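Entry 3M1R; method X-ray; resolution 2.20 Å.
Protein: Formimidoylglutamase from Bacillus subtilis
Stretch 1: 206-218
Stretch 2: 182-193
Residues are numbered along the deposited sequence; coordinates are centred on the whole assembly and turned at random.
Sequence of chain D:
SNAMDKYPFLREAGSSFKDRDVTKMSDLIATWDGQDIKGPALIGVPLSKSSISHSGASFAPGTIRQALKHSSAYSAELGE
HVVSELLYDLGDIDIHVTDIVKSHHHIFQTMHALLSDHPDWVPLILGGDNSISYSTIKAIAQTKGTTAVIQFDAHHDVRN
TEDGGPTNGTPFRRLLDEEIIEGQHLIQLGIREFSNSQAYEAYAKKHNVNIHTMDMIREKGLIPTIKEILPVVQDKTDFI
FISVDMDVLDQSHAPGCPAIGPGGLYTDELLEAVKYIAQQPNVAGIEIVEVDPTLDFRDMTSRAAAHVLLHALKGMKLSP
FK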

ATOM      1  N   LYS D 206      41.221 -16.396   4.290  1.00 63.06           N
ATOM      2  CA  LYS D 206      42.589 -16.189   3.837  1.00 68.44           C
ATOM      3  C   LYS D 206      43.141 -14.975   4.568  1.00 65.91           C
ATOM      4  O   LYS D 206      44.280 -14.969   5.050  1.00 65.10           O
ATOM      5  CB  LYS D 206      42.600 -15.924   2.329  1.00 74.02           C
ATOM      6  CG  LYS D 206      43.814 -16.447   1.593  1.00 85.04           C
ATOM      7  CD  LYS D 206      43.544 -17.823   0.975  1.00 92.61           C
ATOM      8  CE  LYS D 206      42.378 -17.788  -0.021  1.00 91.44           C
ATOM      9  NZ  LYS D 206      42.150 -19.099  -0.714  1.00 89.56           N
ATOM     10  N   HIS D 207      42.298 -13.950   4.658  1.00 66.31           N
ATOM     11  CA  HIS D 207      42.692 -12.662   5.195  1.00 60.33           C
ATOM     12  C   HIS D 207      42.596 -12.609   6.714  1.00 57.28           C
ATOM     13  O   HIS D 207      42.822 -11.558   7.306  1.00 58.08           O
ATOM     14  CB  HIS D 207      41.834 -11.557   4.575  1.00 57.41           C
ATOM     15  CG  HIS D 207      42.436 -10.945   3.351  1.00 66.96           C
ATOM     16  ND1 HIS D 207      42.355 -11.531   2.106  1.00 73.03           N
ATOM     17  CD2 HIS D 207      43.137  -9.799   3.181  1.00 70.26           C
ATOM     18  CE1 HIS D 207      42.981 -10.776   1.221  1.00 74.30           C
ATOM     19  NE2 HIS D 207      43.464  -9.718   1.849  1.00 77.51           N
ATOM     20  N   ASN D 208      42.254 -13.738   7.333  1.00 55.81           N
ATOM     21  CA  ASN D 208      42.152 -13.831   8.793  1.00 61.53           C
ATOM     22  C   ASN D 208      41.108 -12.905   9.406  1.00 62.57           C
ATOM     23  O   ASN D 208      41.353 -12.264  10.436  1.00 57.23           O
ATOM     24  CB  ASN D 208      43.511 -13.589   9.461  1.00 62.18           C
ATOM     25  CG  ASN D 208      44.536 -14.619   9.063  1.00 74.94           C
ATOM     26  OD1 ASN D 208      44.392 -15.801   9.370  1.00 77.57           O
ATOM     27  ND2 ASN D 208      45.575 -14.180   8.365  1.00 82.26           N
ATOM     28  N   VAL D 209      39.943 -12.840   8.771  1.00 60.32           N
ATOM     29  CA  VAL D 209      38.833 -12.093   9.341  1.00 57.30           C
ATOM     30  C   VAL D 209      38.212 -12.918  10.470  1.00 55.83           C
ATOM     31  O   VAL D 209      38.124 -14.151  10.391  1.00 56.02           O
ATOM     32  CB  VAL D 209      37.795 -11.698   8.250  1.00 52.27           C
ATOM     33  CG1 VAL D 209      36.476 -11.170   8.868  1.00 50.29           C
ATOM     34  CG2 VAL D 209      38.401 -10.657   7.323  1.00 50.52           C
ATOM     35  N   ASN D 210      37.810 -12.234  11.533  1.00 54.65           N
ATOM     36  CA  ASN D 210      37.133 -12.877  12.647  1.00 55.19           C
ATOM     37  C   ASN D 210      35.651 -13.011  12.350  1.00 53.64           C
ATOM     38  O   ASN D 210      34.894 -12.039  12.438  1.00 50.63           O
ATOM     39  CB  ASN D 210      37.329 -12.072  13.924  1.00 53.89           C
ATOM     40  CG  ASN D 210      38.789 -11.849  14.244  1.00 60.38           C
ATOM     41  OD1 ASN D 210      39.538 -12.794  14.498  1.00 57.63           O
ATOM     42  ND2 ASN D 210      39.203 -10.592  14.226  1.00 62.22           N
ATOM     43  N   ILE D 211      35.238 -14.225  12.019  1.00 53.98           N
ATOM     44  CA  ILE D 211      33.868 -14.457  11.606  1.00 50.59           C
ATOM     45  C   ILE D 211      33.033 -15.093  12.713  1.00 47.89           C
ATOM     46  O   ILE D 211      33.378 -16.139  13.242  1.00 50.84           O
ATOM     47  CB  ILE D 211      33.819 -15.322  10.348  1.00 49.75           C
ATOM     48  CG1 ILE D 211      34.703 -14.699   9.272  1.00 53.07           C
ATOM     49  CG2 ILE D 211      32.366 -15.478   9.864  1.00 45.27           C
ATOM     50  CD1 ILE D 211      35.241 -15.700   8.270  1.00 56.62           C
ATOM     51  N   HIS D 212      31.928 -14.447  13.054  1.00 46.82           N
ATOM     52  CA  HIS D 212      30.992 -14.986  14.036  1.00 45.64           C
ATOM     53  C   HIS D 212      29.597 -15.134  13.438  1.00 50.11           C
ATOM     54  O   HIS D 212      28.859 -14.152  13.291  1.00 47.89           O
ATOM     55  CB  HIS D 212      30.979 -14.099  15.278  1.00 49.61           C
ATOM     56  CG  HIS D 212      32.329 -13.964  15.904  1.00 54.36           C
ATOM     57  ND1 HIS D 212      32.708 -14.683  17.015  1.00 51.39           N
ATOM     58  CD2 HIS D 212      33.412 -13.243  15.531  1.00 56.14           C
ATOM     59  CE1 HIS D 212      33.960 -14.390  17.315  1.00 57.57           C
ATOM     60  NE2 HIS D 212      34.412 -13.521  16.429  1.00 56.15           N
ATOM     61  N   THR D 213      29.246 -16.368  13.092  1.00 48.47           N
ATOM     62  CA  THR D 213      27.953 -16.650  12.477  1.00 47.63           C
ATOM     63  C   THR D 213      26.800 -16.441  13.451  1.00 41.89           C
ATOM     64  O   THR D 213      27.000 -16.260  14.659  1.00 40.20           O
ATOM     65  CB  THR D 213      27.893 -18.082  11.927  1.00 49.27           C
ATOM     66  OG1 THR D 213      27.911 -19.008  13.019  1.00 52.22           O
ATOM     67  CG2 THR D 213      29.090 -18.350  11.027  1.00 49.93           C
HETATM   68  N   MSE D 214      25.594 -16.416  12.899  1.00 40.45           N
HETATM   69  CA  MSE D 214      24.369 -16.358  13.677  1.00 36.57           C
HETATM   70  C   MSE D 214      24.284 -17.604  14.537  1.00 45.31           C
HETATM   71  O   MSE D 214      23.749 -17.563  15.643  1.00 49.39           O
HETATM   72  CB  MSE D 214      23.155 -16.301  12.740  1.00 35.66           C
HETATM   73  CG  MSE D 214      22.866 -14.901  12.190  1.00 37.51           C
HETATM   74 SE   MSE D 214      22.603 -13.540  13.588  0.91 51.27          SE
HETATM   75  CE  MSE D 214      21.295 -14.467  14.691  1.00 34.67           C
ATOM     76  N   ASP D 215      24.821 -18.711  14.022  1.00 44.05           N
ATOM     77  CA  ASP D 215      24.765 -19.987  14.722  1.00 51.78           C
ATOM     78  C   ASP D 215      25.592 -19.890  15.997  1.00 53.01           C
ATOM     79  O   ASP D 215      25.138 -20.280  17.078  1.00 55.71           O
ATOM     80  CB  ASP D 215      25.302 -21.119  13.832  1.00 65.68           C
ATOM     81  CG  ASP D 215      24.515 -22.427  13.986  1.00 78.35           C
ATOM     82  OD1 ASP D 215      23.532 -22.616  13.235  1.00 83.20           O
ATOM     83  OD2 ASP D 215      24.884 -23.271  14.838  1.00 80.38           O
HETATM   84  N   MSE D 216      26.807 -19.362  15.860  1.00 51.93           N
HETATM   85  CA  MSE D 216      27.718 -19.195  16.994  1.00 50.74           C
HETATM   86  C   MSE D 216      27.138 -18.214  18.002  1.00 50.78           C
HETATM   87  O   MSE D 216      27.185 -18.450  19.209  1.00 52.74           O
HETATM   88  CB  MSE D 216      29.085 -18.699  16.518  1.00 50.23           C
HETATM   89  CG  MSE D 216      29.880 -19.727  15.710  1.00 58.16           C
HETATM   90 SE   MSE D 216      31.259 -18.915  14.588  0.75 68.04          SE
HETATM   91  CE  MSE D 216      32.272 -18.012  15.991  1.00100.28           C
ATOM     92  N   ILE D 217      26.585 -17.117  17.490  1.00 50.13           N
ATOM     93  CA  ILE D 217      26.028 -16.057  18.321  1.00 47.67           C
ATOM     94  C   ILE D 217      24.836 -16.591  19.106  1.00 49.57           C
ATOM     95  O   ILE D 217      24.629 -16.222  20.254  1.00 56.87           O
ATOM     96  CB  ILE D 217      25.615 -14.847  17.450  1.00 43.61           C
ATOM     97  CG1 ILE D 217      26.857 -14.112  16.961  1.00 48.88           C
ATOM     98  CG2 ILE D 217      24.727 -13.889  18.209  1.00 37.60           C
ATOM     99  CD1 ILE D 217      26.583 -13.146  15.848  1.00 50.84           C
ATOM    100  N   ARG D 218      24.063 -17.476  18.492  1.00 51.59           N
ATOM    101  CA  ARG D 218      22.871 -18.004  19.140  1.00 50.22           C
ATOM    102  C   ARG D 218      23.193 -18.981  20.261  1.00 58.23           C
ATOM    103  O   ARG D 218      22.488 -19.028  21.266  1.00 68.25           O
ATOM    104  CB  ARG D 218      21.938 -18.648  18.118  1.00 43.36           C
ATOM    105  CG  ARG D 218      21.116 -17.632  17.340  1.00 54.49           C
ATOM    106  CD  ARG D 218      19.831 -17.276  18.068  1.00 56.58           C
ATOM    107  NE  ARG D 218      19.185 -16.090  17.507  1.00 54.31           N
ATOM    108  CZ  ARG D 218      19.442 -14.855  17.927  1.00 50.74           C
ATOM    109  NH1 ARG D 218      20.333 -14.659  18.897  1.00 43.58           N
ATOM    110  NH2 ARG D 218      18.828 -13.820  17.379  1.00 48.50           N
TER
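Stretch 2, residues 182-193: EGQHLIQLGIRE

Parallel strands cannot pair residue for residue through their backbones; every second residue of one strand bonds, through its N and O, to the two residues flanking its partner, and the stretch 182-193 of this formimidoylglutamase illustrates the rule together with a way of breaking it. Gly 183 opens a short 3-10 segment, 183-185, packed against the turn that follows a helix in 206-218: Gly 183 CA lies 3.1 Å from His 207 O, and Gly 183 O lies 3.2 Å from Val 209 CA, both CA-H...O contacts. A side chain on Gly 183 would run into that same His 207 carbonyl. Gln 184 CA approaches Asn 208 O at 3.0 Å, while Gln 184 O accepts a hydrogen bond from Asn 210 ND2 at 2.9 Å.

From Leu 186 the chain is extended, and strand 186-191 runs parallel to strand 210-213, crossing at -24° with the axes 4.7 Å apart at closest. Leu 186 O receives Asn 210 N at 3.1 Å, and Leu 186 CD1 meets Val 209 CG2 at 3.7 Å. Ile 187 pairs with Asn 210, their side chains on the same sheet face as those of Leu 189 and His 212. Gln 188, on the other face with Ile 211, binds on both sides of that partner: Gln 188 N donates to Asn 210 O and Gln 188 O accepts from His 212 N, each at 2.9 Å.

The ladder then slips by one residue. His 212 O takes Gly 190 N at 2.9 Å and, weakly, Ile 191 N at 3.4 Å, forming a beta bulge. Gly 190 has phi/psi of 102/11, where a side chain would jam against the preceding carbonyl; Ile 217 CD1 lies 3.3 Å from Gly 190 N. Ile 191 now pairs with Thr 213, and Ile 191 O accepts from Met 214 N at 3.0 Å, at the start of the next helix.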

ATOM      1  N   GLU D 182      43.449  -4.229   8.588  1.00 55.01           N
ATOM      2  CA  GLU D 182      43.944  -5.596   8.506  1.00 61.42           C
ATOM      3  C   GLU D 182      42.811  -6.574   8.761  1.00 55.11           C
ATOM      4  O   GLU D 182      41.903  -6.291   9.537  1.00 62.38           O
ATOM      5  CB  GLU D 182      45.092  -5.827   9.498  1.00 69.91           C
ATOM      6  CG  GLU D 182      46.464  -5.412   8.984  1.00 84.76           C
ATOM      7  CD  GLU D 182      47.550  -5.573  10.034  1.00 99.44           C
ATOM      8  OE1 GLU D 182      47.306  -6.272  11.041  1.00104.07           O
ATOM      9  OE2 GLU D 182      48.647  -5.000   9.856  1.00103.50           O
ATOM     10  N   GLY D 183      42.867  -7.723   8.100  1.00 52.83           N
ATOM     11  CA  GLY D 183      41.839  -8.740   8.235  1.00 52.50           C
ATOM     12  C   GLY D 183      41.560  -9.182   9.662  1.00 52.23           C
ATOM     13  O   GLY D 183      40.399  -9.357  10.053  1.00 49.90           O
ATOM     14  N   GLN D 184      42.615  -9.354  10.453  1.00 51.86           N
ATOM     15  CA  GLN D 184      42.429  -9.834  11.818  1.00 53.02           C
ATOM     16  C   GLN D 184      41.922  -8.752  12.770  1.00 56.01           C
ATOM     17  O   GLN D 184      41.645  -9.032  13.932  1.00 62.09           O
ATOM     18  CB  GLN D 184      43.699 -10.471  12.362  1.00 53.66           C
ATOM     19  CG  GLN D 184      44.769  -9.478  12.759  1.00 69.68           C
ATOM     20  CD  GLN D 184      45.780  -9.252  11.666  1.00 83.04           C
ATOM     21  OE1 GLN D 184      45.476  -9.409  10.480  1.00 91.86           O
ATOM     22  NE2 GLN D 184      47.001  -8.892  12.055  1.00 82.95           N
ATOM     23  N   HIS D 185      41.804  -7.522  12.278  1.00 52.96           N
ATOM     24  CA  HIS D 185      41.238  -6.430  13.073  1.00 51.49           C
ATOM     25  C   HIS D 185      39.790  -6.184  12.705  1.00 50.52           C
ATOM     26  O   HIS D 185      39.203  -5.192  13.128  1.00 56.97           O
ATOM     27  CB  HIS D 185      42.013  -5.140  12.847  1.00 42.24           C
ATOM     28  CG  HIS D 185      43.474  -5.270  13.111  1.00 55.25           C
ATOM     29  ND1 HIS D 185      44.413  -4.472  12.495  1.00 62.97           N
ATOM     30  CD2 HIS D 185      44.161  -6.113  13.919  1.00 55.74           C
ATOM     31  CE1 HIS D 185      45.618  -4.815  12.920  1.00 62.42           C
ATOM     32  NE2 HIS D 185      45.493  -5.808  13.781  1.00 59.33           N
ATOM     33  N   LEU D 186      39.235  -7.088  11.908  1.00 50.58           N
ATOM     34  CA  LEU D 186      37.863  -6.997  11.426  1.00 45.73           C
ATOM     35  C   LEU D 186      37.085  -8.064  12.160  1.00 47.31           C
ATOM     36  O   LEU D 186      37.434  -9.243  12.082  1.00 48.66           O
ATOM     37  CB  LEU D 186      37.815  -7.299   9.924  1.00 46.36           C
ATOM     38  CG  LEU D 186      36.763  -6.633   9.022  1.00 48.39           C
ATOM     39  CD1 LEU D 186      36.431  -7.519   7.840  1.00 44.18           C
ATOM     40  CD2 LEU D 186      35.510  -6.281   9.778  1.00 42.29           C
ATOM     41  N   ILE D 187      36.054  -7.653  12.890  1.00 42.39           N
ATOM     42  CA  ILE D 187      35.145  -8.598  13.530  1.00 42.72           C
ATOM     43  C   ILE D 187      33.764  -8.547  12.854  1.00 45.74           C
ATOM     44  O   ILE D 187      33.040  -7.547  12.957  1.00 44.67           O
ATOM     45  CB  ILE D 187      35.013  -8.300  15.032  1.00 43.01           C
ATOM     46  CG1 ILE D 187      36.367  -8.444  15.709  1.00 47.79           C
ATOM     47  CG2 ILE D 187      34.043  -9.238  15.688  1.00 41.17           C
ATOM     48  CD1 ILE D 187      36.391  -7.809  17.045  1.00 54.40           C
ATOM     49  N   GLN D 188      33.405  -9.625  12.157  1.00 42.66           N
ATOM     50  CA  GLN D 188      32.112  -9.693  11.482  1.00 42.42           C
ATOM     51  C   GLN D 188      31.142 -10.424  12.376  1.00 43.64           C
ATOM     52  O   GLN D 188      31.381 -11.571  12.739  1.00 48.03           O
ATOM     53  CB  GLN D 188      32.217 -10.405  10.129  1.00 40.31           C
ATOM     54  CG  GLN D 188      33.213  -9.771   9.171  1.00 40.13           C
ATOM     55  CD  GLN D 188      33.150 -10.384   7.772  1.00 45.56           C
ATOM     56  OE1 GLN D 188      33.109 -11.609   7.612  1.00 47.63           O
ATOM     57  NE2 GLN D 188      33.164  -9.530   6.754  1.00 41.03           N
ATOM     58  N   LEU D 189      30.045  -9.761  12.723  1.00 34.39           N
ATOM     59  CA  LEU D 189      29.082 -10.323  13.659  1.00 38.43           C
ATOM     60  C   LEU D 189      27.755 -10.517  12.951  1.00 37.87           C
ATOM     61  O   LEU D 189      27.212  -9.568  12.384  1.00 40.11           O
ATOM     62  CB  LEU D 189      28.907  -9.391  14.875  1.00 40.62           C
ATOM     63  CG  LEU D 189      30.128  -9.126  15.766  1.00 42.46           C
ATOM     64  CD1 LEU D 189      29.883  -7.936  16.690  1.00 44.20           C
ATOM     65  CD2 LEU D 189      30.492 -10.363  16.589  1.00 37.47           C
ATOM     66  N   GLY D 190      27.240 -11.743  12.979  1.00 39.14           N
ATOM     67  CA  GLY D 190      25.923 -12.043  12.430  1.00 33.34           C
ATOM     68  C   GLY D 190      25.914 -12.704  11.069  1.00 41.63           C
ATOM     69  O   GLY D 190      24.850 -12.804  10.439  1.00 36.15           O
ATOM     70  N   ILE D 191      27.086 -13.162  10.608  1.00 43.03           N
ATOM     71  CA  ILE D 191      27.193 -13.781   9.273  1.00 37.19           C
ATOM     72  C   ILE D 191      26.189 -14.931   9.192  1.00 37.18           C
ATOM     73  O   ILE D 191      26.187 -15.828  10.030  1.00 43.36           O
ATOM     74  CB  ILE D 191      28.623 -14.292   8.974  1.00 41.07           C
ATOM     75  CG1 ILE D 191      29.627 -13.126   8.926  1.00 37.46           C
ATOM     76  CG2 ILE D 191      28.648 -15.069   7.682  1.00 39.11           C
ATOM     77  CD1 ILE D 191      29.249 -12.031   7.934  1.00 32.77           C
ATOM     78  N   ARG D 192      25.324 -14.902   8.191  1.00 39.30           N
ATOM     79  CA  ARG D 192      24.121 -15.722   8.241  1.00 39.60           C
ATOM     80  C   ARG D 192      24.170 -16.875   7.245  1.00 40.14           C
ATOM     81  O   ARG D 192      24.604 -16.701   6.115  1.00 38.83           O
ATOM     82  CB  ARG D 192      22.882 -14.839   8.010  1.00 31.43           C
ATOM     83  CG  ARG D 192      21.566 -15.484   8.425  1.00 29.06           C
ATOM     84  CD  ARG D 192      20.393 -14.649   7.942  1.00 28.43           C
ATOM     85  NE  ARG D 192      20.375 -13.336   8.591  1.00 31.05           N
ATOM     86  CZ  ARG D 192      19.463 -12.400   8.351  1.00 38.67           C
ATOM     87  NH1 ARG D 192      18.491 -12.632   7.473  1.00 33.69           N
ATOM     88  NH2 ARG D 192      19.512 -11.235   8.993  1.00 35.39           N
ATOM     89  N   GLU D 193      23.746 -18.053   7.697  1.00 43.93           N
ATOM     90  CA  GLU D 193      23.612 -19.238   6.850  1.00 44.00           C
ATOM     91  C   GLU D 193      22.740 -18.958   5.613  1.00 41.37           C
ATOM     92  O   GLU D 193      21.620 -18.476   5.732  1.00 41.75           O
ATOM     93  CB  GLU D 193      23.005 -20.376   7.676  1.00 43.64           C
ATOM     94  CG  GLU D 193      22.717 -21.654   6.916  1.00 46.79           C
ATOM     95  CD  GLU D 193      23.926 -22.565   6.816  1.00 54.47           C
ATOM     96  OE1 GLU D 193      25.045 -22.046   6.600  1.00 60.90           O
ATOM     97  OE2 GLU D 193      23.760 -23.802   6.949  1.00 48.58           O
TER